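Local atomic coordinates of sensor protein kinase HptS (Staphylococcus aureus, PDB entry 6LKI), a protein that is a membrane histidine kinase of a two-component system, probably passing an extracellular signal, thought to be hexose phosphate availability, to its response regulator by phosphotransfer. Residues L78-Q90 and T97-R109. Sequence-based numbering, arbitrary orientation.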
# COMPACT_ATOMS: atom_id res chain seq x y z
N LEU B 78 -8.35 8.80 -13.24
CA LEU B 78 -7.74 10.06 -12.86
C LEU B 78 -6.89 9.87 -11.61
O LEU B 78 -7.23 9.09 -10.72
CB LEU B 78 -8.80 11.13 -12.63
CG LEU B 78 -9.82 11.38 -13.75
CD1 LEU B 78 -10.97 12.23 -13.24
CD2 LEU B 78 -9.14 12.02 -14.95
N ASN B 79 -5.78 10.60 -11.55
CA ASN B 79 -4.87 10.47 -10.42
C ASN B 79 -5.49 11.07 -9.17
O ASN B 79 -5.72 12.28 -9.10
CB ASN B 79 -3.53 11.13 -10.73
CG ASN B 79 -2.52 10.96 -9.62
OD1 ASN B 79 -2.65 10.07 -8.78
ND2 ASN B 79 -1.49 11.80 -9.61
N THR B 80 -5.75 10.22 -8.17
CA THR B 80 -6.37 10.70 -6.93
C THR B 80 -5.44 11.61 -6.13
O THR B 80 -5.92 12.31 -5.23
CB THR B 80 -6.79 9.51 -6.06
OG1 THR B 80 -5.66 8.66 -5.83
CG2 THR B 80 -7.89 8.71 -6.74
N LYS B 81 -4.15 11.62 -6.44
CA LYS B 81 -3.23 12.50 -5.73
C LYS B 81 -3.50 13.97 -6.06
O LYS B 81 -3.18 14.85 -5.25
CB LYS B 81 -1.78 12.15 -6.07
CG LYS B 81 -1.41 10.70 -5.78
CD LYS B 81 -1.88 10.28 -4.39
CE LYS B 81 -1.89 8.77 -4.25
NZ LYS B 81 -2.62 8.10 -5.37
N ASN B 82 -4.09 14.25 -7.22
CA ASN B 82 -4.49 15.60 -7.59
C ASN B 82 -5.88 15.95 -7.10
O ASN B 82 -6.43 16.98 -7.51
CB ASN B 82 -4.41 15.77 -9.11
CG ASN B 82 -3.00 15.58 -9.64
OD1 ASN B 82 -2.03 15.69 -8.90
ND2 ASN B 82 -2.90 15.28 -10.93
N MET B 83 -6.47 15.12 -6.24
CA MET B 83 -7.78 15.37 -5.66
C MET B 83 -7.65 15.61 -4.16
O MET B 83 -6.59 15.41 -3.57
CB MET B 83 -8.73 14.19 -5.92
CG MET B 83 -8.92 13.84 -7.38
SD MET B 83 -9.96 12.39 -7.58
CE MET B 83 -9.87 12.14 -9.35
N TYR B 84 -8.75 16.05 -3.56
CA TYR B 84 -8.81 16.31 -2.13
C TYR B 84 -9.40 15.09 -1.43
O TYR B 84 -10.56 14.74 -1.67
CB TYR B 84 -9.65 17.55 -1.85
CG TYR B 84 -9.89 17.81 -0.38
CD1 TYR B 84 -8.84 18.03 0.50
CD2 TYR B 84 -11.18 17.84 0.14
CE1 TYR B 84 -9.05 18.27 1.84
CE2 TYR B 84 -11.41 18.08 1.48
CZ TYR B 84 -10.34 18.30 2.33
OH TYR B 84 -10.56 18.54 3.66
N LEU B 85 -8.61 14.45 -0.58
CA LEU B 85 -9.10 13.35 0.23
C LEU B 85 -10.09 13.90 1.26
O LEU B 85 -9.70 14.62 2.18
CB LEU B 85 -7.95 12.62 0.92
CG LEU B 85 -8.36 11.45 1.82
CD1 LEU B 85 -9.22 10.46 1.05
CD2 LEU B 85 -7.14 10.76 2.40
N PHE B 86 -11.25 13.34 1.10
CA PHE B 86 -12.28 14.09 1.80
C PHE B 86 -12.98 13.29 2.89
O PHE B 86 -13.24 13.82 3.97
CB PHE B 86 -13.31 14.61 0.79
CG PHE B 86 -14.47 15.35 1.42
CD1 PHE B 86 -14.34 16.67 1.81
CD2 PHE B 86 -15.69 14.72 1.60
CE1 PHE B 86 -15.39 17.35 2.39
CE2 PHE B 86 -16.75 15.40 2.17
CZ PHE B 86 -16.60 16.71 2.57
N SER B 87 -12.94 11.99 2.91
CA SER B 87 -13.36 11.14 4.02
C SER B 87 -12.72 9.76 3.88
O SER B 87 -12.44 9.30 2.77
CB SER B 87 -14.89 11.01 4.09
OG SER B 87 -15.39 10.31 2.96
N THR B 88 -12.50 9.13 5.03
CA THR B 88 -11.96 7.78 5.10
C THR B 88 -12.77 7.00 6.13
O THR B 88 -13.00 7.50 7.24
CB THR B 88 -10.47 7.78 5.48
OG1 THR B 88 -9.75 8.62 4.58
CG2 THR B 88 -9.90 6.37 5.43
N HIS B 89 -13.20 5.79 5.77
CA HIS B 89 -13.98 4.96 6.68
C HIS B 89 -13.50 3.52 6.59
O HIS B 89 -13.25 3.01 5.50
CB HIS B 89 -15.48 5.04 6.36
CG HIS B 89 -16.11 6.34 6.72
ND1 HIS B 89 -16.19 7.41 5.85
CD2 HIS B 89 -16.70 6.76 7.87
CE1 HIS B 89 -16.79 8.42 6.44
NE2 HIS B 89 -17.11 8.05 7.67
N GLN B 90 -13.38 2.88 7.75
CA GLN B 90 -13.09 1.45 7.84
C GLN B 90 -14.42 0.73 8.06
O GLN B 90 -15.04 0.89 9.12
CB GLN B 90 -12.10 1.16 8.96
CG GLN B 90 -11.65 -0.29 9.04
CD GLN B 90 -10.38 -0.48 9.84
OE1 GLN B 90 -9.60 0.46 10.03
NE2 GLN B 90 -10.15 -1.69 10.32
N THR B 97 -13.19 -6.72 5.83
CA THR B 97 -13.17 -5.29 6.09
C THR B 97 -12.69 -4.55 4.85
O THR B 97 -11.71 -4.96 4.21
CB THR B 97 -12.26 -4.97 7.28
OG1 THR B 97 -12.94 -5.27 8.50
CG2 THR B 97 -11.85 -3.51 7.28
N TYR B 98 -13.39 -3.48 4.50
CA TYR B 98 -13.06 -2.67 3.34
C TYR B 98 -12.84 -1.23 3.77
O TYR B 98 -13.49 -0.73 4.69
CB TYR B 98 -14.17 -2.73 2.28
CG TYR B 98 -14.29 -4.08 1.60
CD1 TYR B 98 -14.85 -5.17 2.27
CD2 TYR B 98 -13.86 -4.27 0.29
CE1 TYR B 98 -14.96 -6.40 1.65
CE2 TYR B 98 -13.97 -5.50 -0.33
CZ TYR B 98 -14.52 -6.56 0.35
OH TYR B 98 -14.64 -7.78 -0.27
N MET B 99 -11.90 -0.56 3.09
CA MET B 99 -11.63 0.85 3.32
C MET B 99 -12.34 1.67 2.25
O MET B 99 -12.19 1.39 1.06
CB MET B 99 -10.13 1.13 3.30
CG MET B 99 -9.33 0.45 4.41
SD MET B 99 -9.89 0.91 6.07
CE MET B 99 -9.67 2.68 6.02
N LEU B 100 -13.10 2.67 2.68
CA LEU B 100 -13.81 3.56 1.77
C LEU B 100 -13.19 4.95 1.85
O LEU B 100 -13.22 5.59 2.91
CB LEU B 100 -15.30 3.62 2.11
CG LEU B 100 -16.11 4.65 1.31
CD1 LEU B 100 -16.08 4.32 -0.18
CD2 LEU B 100 -17.55 4.72 1.82
N LYS B 101 -12.64 5.40 0.75
CA LYS B 101 -12.16 6.73 0.64
C LYS B 101 -12.93 7.50 -0.40
O LYS B 101 -13.19 7.00 -1.42
CB LYS B 101 -10.72 6.71 0.25
CG LYS B 101 -9.88 5.90 1.15
CD LYS B 101 -8.46 6.36 1.05
CE LYS B 101 -7.51 5.22 1.14
NZ LYS B 101 -7.46 4.60 2.49
N ILE B 102 -13.26 8.75 -0.10
CA ILE B 102 -14.00 9.62 -1.01
C ILE B 102 -13.14 10.83 -1.32
O ILE B 102 -12.66 11.51 -0.41
CB ILE B 102 -15.35 10.04 -0.41
CG1 ILE B 102 -16.24 8.81 -0.20
CG2 ILE B 102 -16.04 11.05 -1.31
CD1 ILE B 102 -17.59 9.13 0.41
N TYR B 103 -12.93 11.08 -2.61
CA TYR B 103 -12.09 12.18 -3.08
C TYR B 103 -12.95 13.23 -3.77
O TYR B 103 -13.91 12.89 -4.47
CB TYR B 103 -11.01 11.67 -4.05
CG TYR B 103 -10.05 10.68 -3.45
CD1 TYR B 103 -10.35 9.32 -3.41
CD2 TYR B 103 -8.84 11.10 -2.91
CE1 TYR B 103 -9.48 8.41 -2.86
CE2 TYR B 103 -7.96 10.19 -2.35
CZ TYR B 103 -8.28 8.85 -2.33
OH TYR B 103 -7.40 7.95 -1.78
N MET B 104 -12.58 14.49 -3.59
CA MET B 104 -13.23 15.61 -4.26
C MET B 104 -12.32 16.10 -5.37
O MET B 104 -11.18 16.51 -5.10
CB MET B 104 -13.56 16.73 -3.28
CG MET B 104 -14.38 17.87 -3.87
SD MET B 104 -13.37 19.12 -4.70
CE MET B 104 -12.58 19.90 -3.29
N ALA B 105 -12.80 16.06 -6.61
CA ALA B 105 -12.02 16.53 -7.75
C ALA B 105 -12.34 17.98 -8.10
O ALA B 105 -11.44 18.73 -8.51
CB ALA B 105 -12.27 15.63 -8.97
N ASN B 106 -13.59 18.39 -7.95
CA ASN B 106 -14.02 19.76 -8.20
C ASN B 106 -15.42 19.92 -7.62
O ASN B 106 -16.07 18.95 -7.23
CB ASN B 106 -14.00 20.11 -9.69
CG ASN B 106 -14.93 19.23 -10.51
OD1 ASN B 106 -16.15 19.38 -10.46
ND2 ASN B 106 -14.35 18.32 -11.28
N THR B 107 -15.88 21.17 -7.57
CA THR B 107 -17.25 21.49 -7.21
C THR B 107 -17.83 22.43 -8.25
O THR B 107 -17.08 23.20 -8.87
CB THR B 107 -17.36 22.13 -5.82
OG1 THR B 107 -16.97 23.51 -5.89
CG2 THR B 107 -16.47 21.42 -4.81
N PRO B 108 -19.14 22.38 -8.48
CA PRO B 108 -19.74 23.32 -9.45
C PRO B 108 -19.53 24.77 -9.08
O PRO B 108 -19.45 25.62 -9.98
CB PRO B 108 -21.23 22.94 -9.41
CG PRO B 108 -21.26 21.53 -8.93
CD PRO B 108 -20.12 21.41 -7.96
N ARG B 109 -19.41 25.09 -7.79
CA ARG B 109 -19.16 26.46 -7.39
C ARG B 109 -17.73 26.88 -7.70
O ARG B 109 -17.49 27.91 -8.33
CB ARG B 109 -19.45 26.63 -5.90
CG ARG B 109 -20.23 27.89 -5.56
CD ARG B 109 -20.41 28.03 -4.06
NE ARG B 109 -21.31 27.01 -3.53
CZ ARG B 109 -22.63 27.18 -3.42
NH1 ARG B 109 -23.19 28.32 -3.79
NH2 ARG B 109 -23.38 26.20 -2.92
O HOH W 1 -8.73 17.26 -9.07
O HOH W 2 -15.25 7.66 3.21
O HOH W 3 -12.39 -3.49 10.64
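The carbonyl oxygen of I102 takes two amide donors from the facing strand: F86 N lies 2.8 Å from I102 O, almost in line with the C=O bond, and S87 N makes a second, weak bond to I102 O. Two residues opposite one define a classic beta bulge, which moves the register by one between the pairs L85–Y103 and S87–I102. Regular antiparallel pairing resumes on both flanks; Y84 and M104 exchange two bonds, Y84 N reaching M104 O at 2.9 Å in a nearly straight N-H...O bond, and H89 and L100 do likewise. L100 O also accepts a hydrogen bond from a water that bridges S87 OG and H89 ND1, meeting the imidazole in its plane, while H89 NE2 bonds Q21 of helix 2-31. S87 OG, set between its own N and carbonyl carbon (chi1 67°), rests 3.4 Å from I102 CB.

On the sheet face that carries L85, T88, K101 and Y103, away from S87, H89, L100 and I102, the Y103 ring is clamped. T80 CB stands 4.0 Å from the ring centroid, nearly on the normal, and L85 CD1 presses the opposite face nearer the rim, closing to 3.6 Å from Y103 CE2; both are CH-pi contacts. M83 SD adds an oblique Met-aromatic contact, its extended side chain crossing the tyrosine at about a right angle. Farther along, M99 doubles back through bends at chi2 and chi3, bringing SD to 3.6 Å from Q90 CB and its methyl against T88 CG2. Outside the hairpin, K101 NZ pairs with an acidic side chain of another protein's chain, and a backbone group of that chain hydrogen-bonds Q90 NE2. The two strands form a bulged beta hairpin, strand 84-92 being outermost within this chain in an antiparallel sheet ordered 69-72, 59-66, 97-106, 84-92.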